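Local coordinates for protein putative aspartyl-tRNA synthetase (Leishmania major, PDB 6OD8) that probably catalyses the ATP-dependent attachment of L-aspartate to tRNA(Asp), as a class II aminoacyl-tRNA synthetase, at residues P82-D86 / K87-I91; T175-L178 / R179-F183; Q280-Q284 / G285-R289; R532-M535 / L536-L540. All coordinates share one frame; numbering follows the deposited sequence.

Contact 1. Residues P82-D86 / K87-I91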
ATOM      1  N   PRO A  82      24.378  11.751 -25.077  1.00 47.03           N
ATOM      2  CA  PRO A  82      25.296  12.306 -26.087  1.00 50.23           C
ATOM      3  C   PRO A  82      24.614  13.175 -27.130  1.00 43.89           C
ATOM      4  O   PRO A  82      25.281  14.027 -27.727  1.00 48.31           O
ATOM      5  CB  PRO A  82      25.913  11.054 -26.725  1.00 57.63           C
ATOM      6  CG  PRO A  82      24.875  10.000 -26.531  1.00 57.37           C
ATOM      7  CD  PRO A  82      24.257  10.288 -25.189  1.00 49.61           C
ATOM      8  N   GLU A  83      23.316  12.999 -27.372  1.00 44.41           N
ATOM      9  CA  GLU A  83      22.634  13.824 -28.364  1.00 48.48           C
ATOM     10  C   GLU A  83      22.264  15.204 -27.835  1.00 46.76           C
ATOM     11  O   GLU A  83      21.626  15.976 -28.562  1.00 49.79           O
ATOM     12  CB  GLU A  83      21.376  13.120 -28.881  1.00 51.35           C
ATOM     13  CG  GLU A  83      20.229  13.059 -27.889  1.00 54.60           C
ATOM     14  CD  GLU A  83      20.245  11.798 -27.057  1.00 59.76           C
ATOM     15  OE1 GLU A  83      21.340  11.227 -26.870  1.00 58.23           O
ATOM     16  OE2 GLU A  83      19.161  11.374 -26.596  1.00 63.94           O
ATOM     17  N   LEU A  84      22.640  15.539 -26.602  1.00 37.47           N
ATOM     18  CA  LEU A  84      22.440  16.888 -26.101  1.00 37.40           C
ATOM     19  C   LEU A  84      23.687  17.761 -26.208  1.00 40.25           C
ATOM     20  O   LEU A  84      23.584  18.977 -26.015  1.00 41.13           O
ATOM     21  CB  LEU A  84      21.945  16.845 -24.647  1.00 39.87           C
ATOM     22  CG  LEU A  84      20.551  16.234 -24.424  1.00 36.02           C
ATOM     23  CD1 LEU A  84      20.133  16.326 -22.956  1.00 34.53           C
ATOM     24  CD2 LEU A  84      19.488  16.869 -25.303  1.00 39.62           C
ATOM     25  N   VAL A  85      24.852  17.186 -26.530  1.00 40.21           N
ATOM     26  CA  VAL A  85      26.064  17.990 -26.649  1.00 39.72           C
ATOM     27  C   VAL A  85      25.889  19.010 -27.767  1.00 45.29           C
ATOM     28  O   VAL A  85      25.323  18.709 -28.831  1.00 45.80           O
ATOM     29  CB  VAL A  85      27.297  17.102 -26.906  1.00 46.33           C
ATOM     30  CG1 VAL A  85      28.567  17.943 -26.971  1.00 46.64           C
ATOM     31  CG2 VAL A  85      27.424  16.020 -25.845  1.00 42.96           C
ATOM     32  N   ASP A  86      26.376  20.227 -27.524  1.00 41.39           N
ATOM     33  CA  ASP A  86      26.283  21.366 -28.436  1.00 42.74           C
ATOM     34  C   ASP A  86      24.842  21.791 -28.713  1.00 35.84           C
ATOM     35  O   ASP A  86      24.596  22.576 -29.639  1.00 49.81           O
ATOM     36  CB  ASP A  86      27.009  21.085 -29.758  1.00 49.37           C
ATOM     37  CG  ASP A  86      28.435  20.622 -29.551  1.00 58.45           C
ATOM     38  OD1 ASP A  86      29.009  20.937 -28.485  1.00 63.32           O
ATOM     39  OD2 ASP A  86      28.980  19.943 -30.448  1.00 63.47           O
ATOM     40  N   LYS A  87      23.876  21.288 -27.954  1.00 34.02           N
ATOM     41  CA  LYS A  87      22.511  21.767 -28.076  1.00 42.59           C
ATOM     42  C   LYS A  87      22.239  22.768 -26.960  1.00 40.32           C
ATOM     43  O   LYS A  87      22.779  22.651 -25.858  1.00 36.36           O
ATOM     44  CB  LYS A  87      21.505  20.613 -28.014  1.00 43.35           C
ATOM     45  CG  LYS A  87      21.839  19.419 -28.911  1.00 46.40           C
ATOM     46  CD  LYS A  87      21.386  19.623 -30.334  1.00 52.27           C
ATOM     47  CE  LYS A  87      21.532  18.348 -31.160  1.00 55.88           C
ATOM     48  NZ  LYS A  87      22.950  18.004 -31.474  1.00 59.03           N
ATOM     49  N   THR A  88      21.414  23.771 -27.258  1.00 32.49           N
ATOM     50  CA  THR A  88      20.923  24.692 -26.240  1.00 33.34           C
ATOM     51  C   THR A  88      19.571  24.184 -25.766  1.00 27.87           C
ATOM     52  O   THR A  88      18.668  23.993 -26.587  1.00 28.21           O
ATOM     53  CB  THR A  88      20.797  26.115 -26.782  1.00 35.15           C
ATOM     54  OG1 THR A  88      22.092  26.623 -27.114  1.00 36.20           O
ATOM     55  CG2 THR A  88      20.170  27.006 -25.738  1.00 28.72           C
ATOM     56  N   VAL A  89      19.433  23.947 -24.452  1.00 27.37           N
ATOM     57  CA  VAL A  89      18.241  23.302 -23.903  1.00 31.94           C
ATOM     58  C   VAL A  89      17.671  24.124 -22.752  1.00 27.81           C
ATOM     59  O   VAL A  89      18.314  25.020 -22.203  1.00 26.57           O
ATOM     60  CB  VAL A  89      18.526  21.860 -23.420  1.00 31.99           C
ATOM     61  CG1 VAL A  89      18.983  20.988 -24.578  1.00 38.86           C
ATOM     62  CG2 VAL A  89      19.571  21.884 -22.333  1.00 31.33           C
ATOM     63  N   LEU A  90      16.445  23.780 -22.375  1.00 22.66           N
ATOM     64  CA  LEU A  90      15.724  24.426 -21.284  1.00 21.45           C
ATOM     65  C   LEU A  90      15.672  23.468 -20.109  1.00 22.26           C
ATOM     66  O   LEU A  90      15.123  22.372 -20.232  1.00 22.05           O
ATOM     67  CB  LEU A  90      14.306  24.801 -21.717  1.00 21.33           C
ATOM     68  CG  LEU A  90      13.407  25.381 -20.628  1.00 31.05           C
ATOM     69  CD1 LEU A  90      13.929  26.739 -20.177  1.00 26.36           C
ATOM     70  CD2 LEU A  90      11.986  25.482 -21.152  1.00 30.62           C
ATOM     71  N   ILE A  91      16.223  23.890 -18.978  1.00 19.82           N
ATOM     72  CA  ILE A  91      16.277  23.066 -17.778  0.59 18.96           C
ATOM     73  C   ILE A  91      15.651  23.841 -16.627  1.00 26.45           C
ATOM     74  O   ILE A  91      15.837  25.057 -16.505  1.00 23.94           O
ATOM     75  CB  ILE A  91      17.729  22.666 -17.441  0.59 25.23           C
ATOM     76  CG1 ILE A  91      18.404  22.029 -18.659  0.59 25.56           C
ATOM     77  CG2 ILE A  91      17.767  21.704 -16.265  0.59 27.15           C
ATOM     78  CD1 ILE A  91      19.876  22.383 -18.787  0.59 22.03           C
TER
HETATM   79  O   HOH W   1      24.852  16.035 -29.754  1.00 46.21           O
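K87 folds its side chain back over the turn formed by the residues just before it. Its backbone N donates to L84 O at 3.0 Å, with an N-H...O angle of 153°, and this bond closes a type II beta turn from L84 to K87. From there the side chain runs along backbone carbonyls. K87 CB sits 3.3 Å from L84 O. K87 CG lies between two carbonyls, 3.4 Å from L84 O and 3.5 Å from E83 O. The chain then bends (chi2 -83°), which keeps the rest beside the turn. CD passes E83 O more loosely, and K87 CE returns to 3.5 Å from E83 O. After a second bend at chi4, K87 NZ donates to a water at 3.2 Å. That water donates to P82 O and V85 O, each at 2.9 Å, so it joins the lysine tip to two backbone oxygens. L84 CD2 meets V89 CG1 in a light apolar contact. The carboxylate of E83 forms a salt bridge with R81. Backbone bonds from K87 and V89 run to strand 142-151. The arrangement is a type II turn leading from a short 3-10 segment into the first strand of the OB fold.

Contact 2. Residues T175-L178 / R179-F183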
ATOM      1  N   THR A 175      10.714  30.077  -8.735  1.00 19.50           N
ATOM      2  CA  THR A 175      10.413  30.570  -7.401  1.00 20.31           C
ATOM      3  C   THR A 175      11.716  30.921  -6.692  1.00 19.92           C
ATOM      4  O   THR A 175      12.750  30.291  -6.922  1.00 23.27           O
ATOM      5  CB  THR A 175       9.650  29.544  -6.554  1.00 20.57           C
ATOM      6  OG1 THR A 175      10.393  28.320  -6.510  1.00 22.64           O
ATOM      7  CG2 THR A 175       8.278  29.270  -7.144  1.00 22.82           C
ATOM      8  N   GLU A 176      11.657  31.928  -5.833  1.00 22.85           N
ATOM      9  CA  GLU A 176      12.825  32.373  -5.085  1.00 25.92           C
ATOM     10  C   GLU A 176      12.780  31.822  -3.671  1.00 30.54           C
ATOM     11  O   GLU A 176      11.732  31.848  -3.015  1.00 29.20           O
ATOM     12  CB  GLU A 176      12.902  33.894  -5.048  1.00 26.95           C
ATOM     13  CG  GLU A 176      12.854  34.519  -6.407  1.00 34.84           C
ATOM     14  CD  GLU A 176      12.971  36.022  -6.320  1.00 49.04           C
ATOM     15  OE1 GLU A 176      13.229  36.665  -7.356  1.00 54.57           O
ATOM     16  OE2 GLU A 176      12.817  36.551  -5.201  1.00 55.34           O
ATOM     17  N   SER A 177      13.914  31.310  -3.217  1.00 26.69           N
ATOM     18  CA  SER A 177      14.050  30.870  -1.845  1.00 22.89           C
ATOM     19  C   SER A 177      14.370  32.066  -0.963  1.00 20.19           C
ATOM     20  O   SER A 177      14.984  33.039  -1.403  1.00 21.20           O
ATOM     21  CB  SER A 177      15.166  29.823  -1.742  1.00 23.40           C
ATOM     22  OG  SER A 177      15.400  29.416  -0.405  1.00 21.32           O
ATOM     23  N   LEU A 178      13.949  31.989   0.294  1.00 29.02           N
ATOM     24  CA  LEU A 178      14.539  32.847   1.303  1.00 29.47           C
ATOM     25  C   LEU A 178      16.063  32.739   1.255  1.00 27.93           C
ATOM     26  O   LEU A 178      16.630  31.679   0.948  1.00 28.56           O
ATOM     27  CB  LEU A 178      14.021  32.456   2.690  1.00 28.52           C
ATOM     28  CG  LEU A 178      12.516  32.642   2.887  1.00 32.49           C
ATOM     29  CD1 LEU A 178      12.088  32.206   4.281  1.00 29.53           C
ATOM     30  CD2 LEU A 178      12.123  34.091   2.624  1.00 30.25           C
ATOM     31  N   ARG A 179      16.734  33.857   1.548  1.00 25.24           N
ATOM     32  CA  ARG A 179      18.183  33.846   1.697  1.00 24.56           C
ATOM     33  C   ARG A 179      18.618  33.306   3.050  1.00 34.08           C
ATOM     34  O   ARG A 179      19.808  33.033   3.235  1.00 34.01           O
ATOM     35  CB  ARG A 179      18.755  35.246   1.502  1.00 26.16           C
ATOM     36  CG  ARG A 179      18.303  35.885   0.220  1.00 27.11           C
ATOM     37  CD  ARG A 179      19.037  37.215  -0.020  1.00 27.72           C
ATOM     38  NE  ARG A 179      18.657  37.774  -1.313  1.00 30.29           N
ATOM     39  CZ  ARG A 179      19.249  37.454  -2.462  1.00 39.43           C
ATOM     40  NH1 ARG A 179      20.255  36.590  -2.473  1.00 26.71           N
ATOM     41  NH2 ARG A 179      18.845  38.003  -3.604  1.00 38.23           N
ATOM     42  N   THR A 180      17.680  33.150   3.987  1.00 32.54           N
ATOM     43  CA  THR A 180      17.936  32.565   5.300  1.00 31.15           C
ATOM     44  C   THR A 180      17.400  31.133   5.308  1.00 29.71           C
ATOM     45  O   THR A 180      16.184  30.918   5.264  1.00 36.19           O
ATOM     46  CB  THR A 180      17.279  33.395   6.392  1.00 38.88           C
ATOM     47  OG1 THR A 180      17.650  34.768   6.216  1.00 42.84           O
ATOM     48  CG2 THR A 180      17.732  32.913   7.756  1.00 41.43           C
ATOM     49  N   LEU A 181      18.304  30.169   5.319  1.00 25.60           N
ATOM     50  CA  LEU A 181      17.954  28.752   5.333  1.00 26.86           C
ATOM     51  C   LEU A 181      17.959  28.231   6.763  1.00 29.37           C
ATOM     52  O   LEU A 181      18.710  28.733   7.602  1.00 31.35           O
ATOM     53  CB  LEU A 181      18.944  27.938   4.489  1.00 27.05           C
ATOM     54  CG  LEU A 181      18.995  28.266   2.997  1.00 33.03           C
ATOM     55  CD1 LEU A 181      20.060  27.447   2.313  1.00 27.98           C
ATOM     56  CD2 LEU A 181      17.645  28.005   2.355  1.00 31.63           C
ATOM     57  N   PRO A 182      17.129  27.233   7.091  1.00 25.10           N
ATOM     58  CA  PRO A 182      17.204  26.651   8.444  1.00 25.52           C
ATOM     59  C   PRO A 182      18.540  25.985   8.719  1.00 24.22           C
ATOM     60  O   PRO A 182      18.946  25.879   9.878  1.00 25.47           O
ATOM     61  CB  PRO A 182      16.051  25.636   8.454  1.00 28.63           C
ATOM     62  CG  PRO A 182      15.824  25.301   7.013  1.00 25.67           C
ATOM     63  CD  PRO A 182      16.134  26.561   6.242  1.00 23.52           C
ATOM     64  N   PHE A 183      19.208  25.509   7.672  1.00 29.31           N
ATOM     65  CA  PHE A 183      20.534  24.912   7.690  1.00 30.72           C
ATOM     66  C   PHE A 183      20.916  24.740   6.232  1.00 26.74           C
ATOM     67  O   PHE A 183      20.047  24.755   5.359  1.00 29.65           O
ATOM     68  CB  PHE A 183      20.565  23.563   8.431  1.00 27.94           C
ATOM     69  CG  PHE A 183      19.463  22.609   8.015  1.00 25.22           C
ATOM     70  CD1 PHE A 183      18.318  22.479   8.784  1.00 23.89           C
ATOM     71  CD2 PHE A 183      19.579  21.847   6.862  1.00 26.58           C
ATOM     72  CE1 PHE A 183      17.300  21.613   8.405  1.00 22.39           C
ATOM     73  CE2 PHE A 183      18.564  20.972   6.469  1.00 29.61           C
ATOM     74  CZ  PHE A 183      17.426  20.853   7.247  1.00 25.87           C
TER
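The linker that leaves the OB fold after strand 170-173 and leads toward the catalytic domain holds this contact, in which S177 and L178 meet L181. No hydrogen bond crosses between 175-178 and 179-183. The side chain of S177 instead bonds forward to its neighbour. Its OG donates to L178 O at 2.9 Å, in the carbonyl plane and on a lone pair. The torsion allows this: OG stands opposite the backbone N (chi1 176°), beside the carbonyl carbon, which brings it to the next carbonyl oxygen, L178 O. T139 O is a further, weak partner of the same hydroxyl. L181 folds in against this bond. Its CD2 methyl lies 3.8 Å from S177 OG and 4.1 Å from L178 O, so one methyl rests against both members of the bond. L181 also touches T139 and M210 of helix 208-211. L178 CB lies 3.7 Å from T180 O, alongside the backbone as it turns. R179 extends its chain and gives NH1 to Q136 O. The second subunit packs on this stretch as well: its L518 packs on S177 and P182, its R517 packs on L178, and its A520 O bonds to T175 OG1. The whole is an irregular interdomain linker lying against the dimer partner, between an OB fold and a class II synthetase core.

Contact 3. Residues Q280-Q284 / G285-R289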
ATOM      1  N   GLN A 280      -6.516 -12.161  10.492  1.00 13.05           N
ATOM      2  CA  GLN A 280      -6.998 -13.514  10.751  1.00 14.41           C
ATOM      3  C   GLN A 280      -8.475 -13.673  10.392  1.00 19.39           C
ATOM      4  O   GLN A 280      -8.886 -14.715   9.863  1.00 13.37           O
ATOM      5  CB  GLN A 280      -6.800 -13.874  12.226  1.00 15.10           C
ATOM      6  CG  GLN A 280      -5.376 -13.850  12.699  1.00 16.58           C
ATOM      7  CD  GLN A 280      -5.307 -14.298  14.162  1.00 16.44           C
ATOM      8  OE1 GLN A 280      -5.016 -13.512  15.064  1.00 17.91           O
ATOM      9  NE2 GLN A 280      -5.652 -15.551  14.397  1.00 15.25           N
ATOM     10  N   MET A 281      -9.309 -12.701  10.763  1.00 13.11           N
ATOM     11  CA  MET A 281     -10.735 -12.834  10.504  1.00 15.78           C
ATOM     12  C   MET A 281     -11.026 -12.932   9.012  1.00 14.32           C
ATOM     13  O   MET A 281     -11.952 -13.637   8.611  1.00 14.77           O
ATOM     14  CB  MET A 281     -11.485 -11.646  11.111  1.00 17.13           C
ATOM     15  CG  MET A 281     -11.310 -11.589  12.649  1.00 20.76           C
ATOM     16  SD  MET A 281     -11.802  -9.995  13.389  1.00 21.24           S
ATOM     17  CE  MET A 281     -13.531 -10.161  13.017  1.00 14.93           C
ATOM     18  N   VAL A 282     -10.240 -12.262   8.170  1.00 15.78           N
ATOM     19  CA  VAL A 282     -10.530 -12.303   6.738  0.75 16.04           C
ATOM     20  C   VAL A 282     -10.280 -13.698   6.177  1.00 15.48           C
ATOM     21  O   VAL A 282     -10.984 -14.143   5.270  1.00 16.84           O
ATOM     22  CB  VAL A 282      -9.719 -11.226   5.995  0.75 15.53           C
ATOM     23  CG1 VAL A 282      -9.985 -11.307   4.482  0.75 14.05           C
ATOM     24  CG2 VAL A 282     -10.125  -9.843   6.504  0.75 16.53           C
ATOM     25  N   LEU A 283      -9.300 -14.425   6.722  1.00 15.32           N
ATOM     26  CA  LEU A 283      -9.100 -15.800   6.272  1.00 17.34           C
ATOM     27  C   LEU A 283     -10.310 -16.674   6.587  1.00 19.09           C
ATOM     28  O   LEU A 283     -10.597 -17.640   5.868  1.00 14.98           O
ATOM     29  CB  LEU A 283      -7.851 -16.377   6.922  1.00 14.88           C
ATOM     30  CG  LEU A 283      -6.492 -15.735   6.670  1.00 20.26           C
ATOM     31  CD1 LEU A 283      -5.415 -16.752   6.980  1.00 16.22           C
ATOM     32  CD2 LEU A 283      -6.322 -15.166   5.275  1.00 21.59           C
ATOM     33  N   GLN A 284     -11.042 -16.349   7.639  1.00 18.19           N
ATOM     34  CA  GLN A 284     -12.256 -17.104   7.926  1.00 18.51           C
ATOM     35  C   GLN A 284     -13.406 -16.737   6.995  1.00 17.81           C
ATOM     36  O   GLN A 284     -14.462 -17.378   7.063  1.00 19.85           O
ATOM     37  CB  GLN A 284     -12.663 -16.903   9.396  1.00 17.27           C
ATOM     38  CG  GLN A 284     -11.497 -17.092  10.403  1.00 25.65           C
ATOM     39  CD  GLN A 284     -10.508 -18.195  10.035  1.00 25.59           C
ATOM     40  OE1 GLN A 284     -10.893 -19.268   9.582  1.00 21.65           O
ATOM     41  NE2 GLN A 284      -9.223 -17.926  10.229  1.00 20.19           N
ATOM     42  N   GLY A 285     -13.231 -15.733   6.138  1.00 18.69           N
ATOM     43  CA  GLY A 285     -14.172 -15.498   5.058  1.00 20.08           C
ATOM     44  C   GLY A 285     -13.721 -16.140   3.761  1.00 19.88           C
ATOM     45  O   GLY A 285     -14.187 -15.778   2.677  1.00 22.89           O
ATOM     46  N   ASP A 286     -12.769 -17.062   3.876  1.00 16.77           N
ATOM     47  CA  ASP A 286     -12.249 -17.956   2.833  1.00 15.61           C
ATOM     48  C   ASP A 286     -11.275 -17.275   1.879  1.00 20.37           C
ATOM     49  O   ASP A 286     -10.948 -17.849   0.831  1.00 29.01           O
ATOM     50  CB  ASP A 286     -13.372 -18.631   2.028  1.00 20.85           C
ATOM     51  CG  ASP A 286     -14.193 -19.604   2.890  1.00 29.02           C
ATOM     52  OD1 ASP A 286     -13.721 -19.927   3.994  1.00 20.51           O
ATOM     53  OD2 ASP A 286     -15.303 -20.018   2.482  1.00 26.30           O
ATOM     54  N   VAL A 287     -10.757 -16.102   2.209  1.00 19.65           N
ATOM     55  CA  VAL A 287      -9.648 -15.580   1.412  1.00 16.86           C
ATOM     56  C   VAL A 287      -8.422 -16.392   1.820  1.00 17.43           C
ATOM     57  O   VAL A 287      -8.080 -16.404   3.005  1.00 21.70           O
ATOM     58  CB  VAL A 287      -9.424 -14.076   1.646  1.00 18.38           C
ATOM     59  CG1 VAL A 287      -8.317 -13.570   0.724  1.00 19.26           C
ATOM     60  CG2 VAL A 287     -10.719 -13.280   1.429  1.00 21.95           C
ATOM     61  N   PRO A 288      -7.737 -17.086   0.903  1.00 19.42           N
ATOM     62  CA  PRO A 288      -6.662 -18.005   1.329  1.00 17.35           C
ATOM     63  C   PRO A 288      -5.417 -17.326   1.863  1.00 15.33           C
ATOM     64  O   PRO A 288      -4.724 -17.908   2.709  1.00 15.60           O
ATOM     65  CB  PRO A 288      -6.317 -18.776   0.042  1.00 24.42           C
ATOM     66  CG  PRO A 288      -7.365 -18.453  -0.930  1.00 27.81           C
ATOM     67  CD  PRO A 288      -7.991 -17.154  -0.545  1.00 29.39           C
ATOM     68  N   ARG A 289      -5.071 -16.138   1.363  1.00 17.00           N
ATOM     69  CA  ARG A 289      -3.766 -15.515   1.605  0.56 16.45           C
ATOM     70  C   ARG A 289      -3.930 -14.008   1.493  1.00 15.38           C
ATOM     71  O   ARG A 289      -4.437 -13.571   0.450  1.00 15.71           O
ATOM     72  CB  ARG A 289      -2.737 -15.960   0.551  0.56 16.20           C
ATOM     73  CG  ARG A 289      -2.381 -17.444   0.489  0.56 17.54           C
ATOM     74  CD  ARG A 289      -1.619 -17.771  -0.808  0.56 17.07           C
ATOM     75  NE  ARG A 289      -2.532 -17.989  -1.931  0.56 18.78           N
ATOM     76  CZ  ARG A 289      -3.222 -19.116  -2.105  0.56 19.70           C
ATOM     77  NH1 ARG A 289      -3.089 -20.117  -1.248  0.56 21.88           N
ATOM     78  NH2 ARG A 289      -4.031 -19.247  -3.129  0.56 19.38           N
TER
HETATM   79  O   HOH W   2      -8.951 -18.764   3.988  1.00 18.79           O
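L283 reaches forward to the following backbone, and its CA makes a C-H...O contact with V287 O at 3.5 Å. L283 CD2 comes to 3.1 Å from V287 O, a very short distance for a methyl and therefore of doubtful weight. In one of two conformers of V282, this side chain lies beside V287 and points the same way, with V282 CG1 3.7 Å from V287 CG2. Two backbone bonds bring the chain round here. G285 N donates to V282 O at 2.9 Å, and D286 N donates to L283 O at 3.0 Å. Both donors stand well above the carbonyl plane. The second bond closes a type I beta turn from L283 to D286. A water donates to L283 O and V287 O, 2.7 Å each, and bridges the turn to the outgoing chain. Further out, Q284 folds back at chi2 (-37°), and its NE2 donates to Q280 O at 3.2 Å. W521 bonds to the OE1 of Q284 and to D286. The carboxylate of D286 also forms salt bridges with R94 and R110 of the second subunit. The arrangement is a turn at the C-terminal end of the helix that begins at Q276, leading into strand 289-297, the first strand of class II motif 2.

Contact 4. Residues R532-M535 / L536-L540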
ATOM      1  N   ARG A 532      11.707   0.245  10.235  1.00 15.32           N
ATOM      2  CA  ARG A 532      12.759  -0.526  10.915  1.00 17.49           C
ATOM      3  C   ARG A 532      13.520  -1.422   9.944  1.00 20.81           C
ATOM      4  O   ARG A 532      14.736  -1.585  10.064  1.00 16.51           O
ATOM      5  CB  ARG A 532      12.170  -1.371  12.053  1.00 19.83           C
ATOM      6  CG  ARG A 532      11.904  -0.591  13.324  1.00 32.34           C
ATOM      7  CD  ARG A 532      13.202  -0.300  14.067  1.00 39.04           C
ATOM      8  NE  ARG A 532      13.612  -1.423  14.914  1.00 40.81           N
ATOM      9  CZ  ARG A 532      14.833  -1.574  15.423  1.00 40.42           C
ATOM     10  NH1 ARG A 532      15.790  -0.688  15.160  1.00 35.33           N
ATOM     11  NH2 ARG A 532      15.100  -2.626  16.184  1.00 45.73           N
ATOM     12  N   VAL A 533      12.841  -2.012   8.965  1.00 18.07           N
ATOM     13  CA  VAL A 533      13.594  -2.833   8.032  1.00 19.10           C
ATOM     14  C   VAL A 533      14.547  -1.970   7.204  1.00 17.33           C
ATOM     15  O   VAL A 533      15.697  -2.358   6.987  1.00 17.11           O
ATOM     16  CB  VAL A 533      12.647  -3.718   7.186  1.00 23.68           C
ATOM     17  CG1 VAL A 533      12.067  -2.992   5.996  1.00 20.75           C
ATOM     18  CG2 VAL A 533      13.384  -4.985   6.745  1.00 32.12           C
ATOM     19  N   VAL A 534      14.127  -0.763   6.793  1.00 15.78           N
ATOM     20  CA  VAL A 534      15.040   0.123   6.059  1.00 15.71           C
ATOM     21  C   VAL A 534      16.201   0.523   6.954  1.00 14.42           C
ATOM     22  O   VAL A 534      17.364   0.515   6.535  1.00 16.53           O
ATOM     23  CB  VAL A 534      14.296   1.367   5.509  1.00 15.38           C
ATOM     24  CG1 VAL A 534      15.302   2.388   4.920  1.00 15.31           C
ATOM     25  CG2 VAL A 534      13.285   0.971   4.469  1.00 12.70           C
ATOM     26  N   MET A 535      15.901   0.840   8.216  1.00 15.97           N
ATOM     27  CA  MET A 535      16.938   1.250   9.158  1.00 17.34           C
ATOM     28  C   MET A 535      17.958   0.135   9.376  1.00 21.76           C
ATOM     29  O   MET A 535      19.170   0.362   9.293  1.00 21.24           O
ATOM     30  CB  MET A 535      16.285   1.660  10.480  1.00 15.77           C
ATOM     31  CG  MET A 535      17.273   1.838  11.636  1.00 22.88           C
ATOM     32  SD  MET A 535      16.386   2.112  13.174  1.00 20.53           S
ATOM     33  CE  MET A 535      17.709   2.518  14.284  1.00 23.59           C
ATOM     34  N   LEU A 536      17.486  -1.088   9.646  1.00 16.77           N
ATOM     35  CA  LEU A 536      18.438  -2.168   9.934  1.00 18.97           C
ATOM     36  C   LEU A 536      19.185  -2.602   8.673  1.00 20.51           C
ATOM     37  O   LEU A 536      20.387  -2.883   8.727  1.00 23.41           O
ATOM     38  CB  LEU A 536      17.713  -3.357  10.576  1.00 15.67           C
ATOM     39  CG  LEU A 536      17.211  -3.046  11.999  1.00 15.97           C
ATOM     40  CD1 LEU A 536      16.153  -4.044  12.446  1.00 20.19           C
ATOM     41  CD2 LEU A 536      18.392  -3.012  12.978  1.00 19.16           C
ATOM     42  N   TYR A 537      18.495  -2.652   7.534  1.00 21.90           N
ATOM     43  CA  TYR A 537      19.158  -2.969   6.266  1.00 19.76           C
ATOM     44  C   TYR A 537      20.326  -2.027   5.987  1.00 21.76           C
ATOM     45  O   TYR A 537      21.405  -2.455   5.559  1.00 22.53           O
ATOM     46  CB  TYR A 537      18.140  -2.885   5.124  1.00 21.02           C
ATOM     47  CG  TYR A 537      18.738  -3.158   3.772  1.00 21.26           C
ATOM     48  CD1 TYR A 537      18.969  -4.471   3.343  1.00 17.31           C
ATOM     49  CD2 TYR A 537      19.054  -2.110   2.898  1.00 15.25           C
ATOM     50  CE1 TYR A 537      19.511  -4.733   2.079  1.00 17.89           C
ATOM     51  CE2 TYR A 537      19.599  -2.363   1.651  1.00 18.26           C
ATOM     52  CZ  TYR A 537      19.826  -3.666   1.241  1.00 18.31           C
ATOM     53  OH  TYR A 537      20.378  -3.892  -0.003  1.00 18.90           O
ATOM     54  N   LEU A 538      20.111  -0.732   6.177  1.00 14.62           N
ATOM     55  CA  LEU A 538      21.123   0.276   5.902  1.00 16.03           C
ATOM     56  C   LEU A 538      22.014   0.562   7.101  1.00 21.87           C
ATOM     57  O   LEU A 538      22.954   1.360   6.982  1.00 19.16           O
ATOM     58  CB  LEU A 538      20.441   1.576   5.459  1.00 18.08           C
ATOM     59  CG  LEU A 538      19.683   1.522   4.128  1.00 18.77           C
ATOM     60  CD1 LEU A 538      18.916   2.857   3.874  1.00 15.58           C
ATOM     61  CD2 LEU A 538      20.630   1.245   2.959  1.00 16.07           C
ATOM     62  N   GLY A 539      21.711  -0.024   8.256  1.00 24.72           N
ATOM     63  CA  GLY A 539      22.484   0.231   9.459  1.00 24.50           C
ATOM     64  C   GLY A 539      22.401   1.646   9.988  1.00 27.27           C
ATOM     65  O   GLY A 539      23.382   2.136  10.556  1.00 23.68           O
ATOM     66  N   LEU A 540      21.259   2.319   9.823  1.00 21.31           N
ATOM     67  CA  LEU A 540      21.118   3.707  10.248  1.00 24.67           C
ATOM     68  C   LEU A 540      21.058   3.813  11.771  1.00 24.02           C
ATOM     69  O   LEU A 540      20.603   2.902  12.457  1.00 22.67           O
ATOM     70  CB  LEU A 540      19.846   4.322   9.636  1.00 21.22           C
ATOM     71  CG  LEU A 540      19.776   4.301   8.112  1.00 23.31           C
ATOM     72  CD1 LEU A 540      18.451   4.915   7.596  1.00 20.99           C
ATOM     73  CD2 LEU A 540      21.000   5.045   7.572  1.00 20.37           C
TER
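In the helix of class II motif 3, the C-terminal strand-helix element of the catalytic core, R532 meets L536 and, at the helix end, M535 meets L540. R532 and L536 lie one helical turn apart. The arginine chain bends at chi2 and chi3, which curls its guanidinium over the next turn. L536 CD1 then sits above the centre of one guanidinium face, 4.1 Å from R532 CZ. At the edge of the group, in plane, R532 NH1 makes a weak hydrogen bond to M535 SD at 3.5 Å (N-H...S 151°). R532 NH2 has a stronger partner in E480, a salt bridge to the neighbouring strand 480-487. Three backbone bonds continue the helix, from L536 N, Y537 N and L538 N to R532 O, V533 O and V534 O respectively. Beyond them the pattern becomes a Schellman motif. G539, with positive phi, is the C-prime residue. Its N gives a weak bond to L536 O at 3.2 Å, while L540 N reaches M535 O at 2.9 Å. The chain reversal turns L540 back toward M535, whose CG lies near L540 CB. The M535 chain runs extended beyond CG, and its CE approaches L540 O. On another side, V534 CG1 and L538 CD1 run alongside each other, 3.8 Å apart. V533 and V534 pack on V227 of helix 215-237, and R478 bonds to the carbonyl oxygens of L536 and Y537 near the helix end.

How the contacts relate
The four contacts follow one another along the chain. None nests within or crosses another, and none touches another. Contact 1 closes a turn at the entry to the OB fold. Contact 2 lies after the last strand of that fold, on the way to the core, with its centre about 29 Å from the centre of contact 1. Contact 3 lies at the C-terminal end of the helix from Q276 and leads into the large sheet. Contact 4 ends helix 530-538 near the spatial centre of the subunit, about 31 Å from contact 3 between centres. Contacts 2 and 3 lie on opposite sides of the chain's centre, yet both touch the second subunit. Contacts 1 and 4 stay within one subunit.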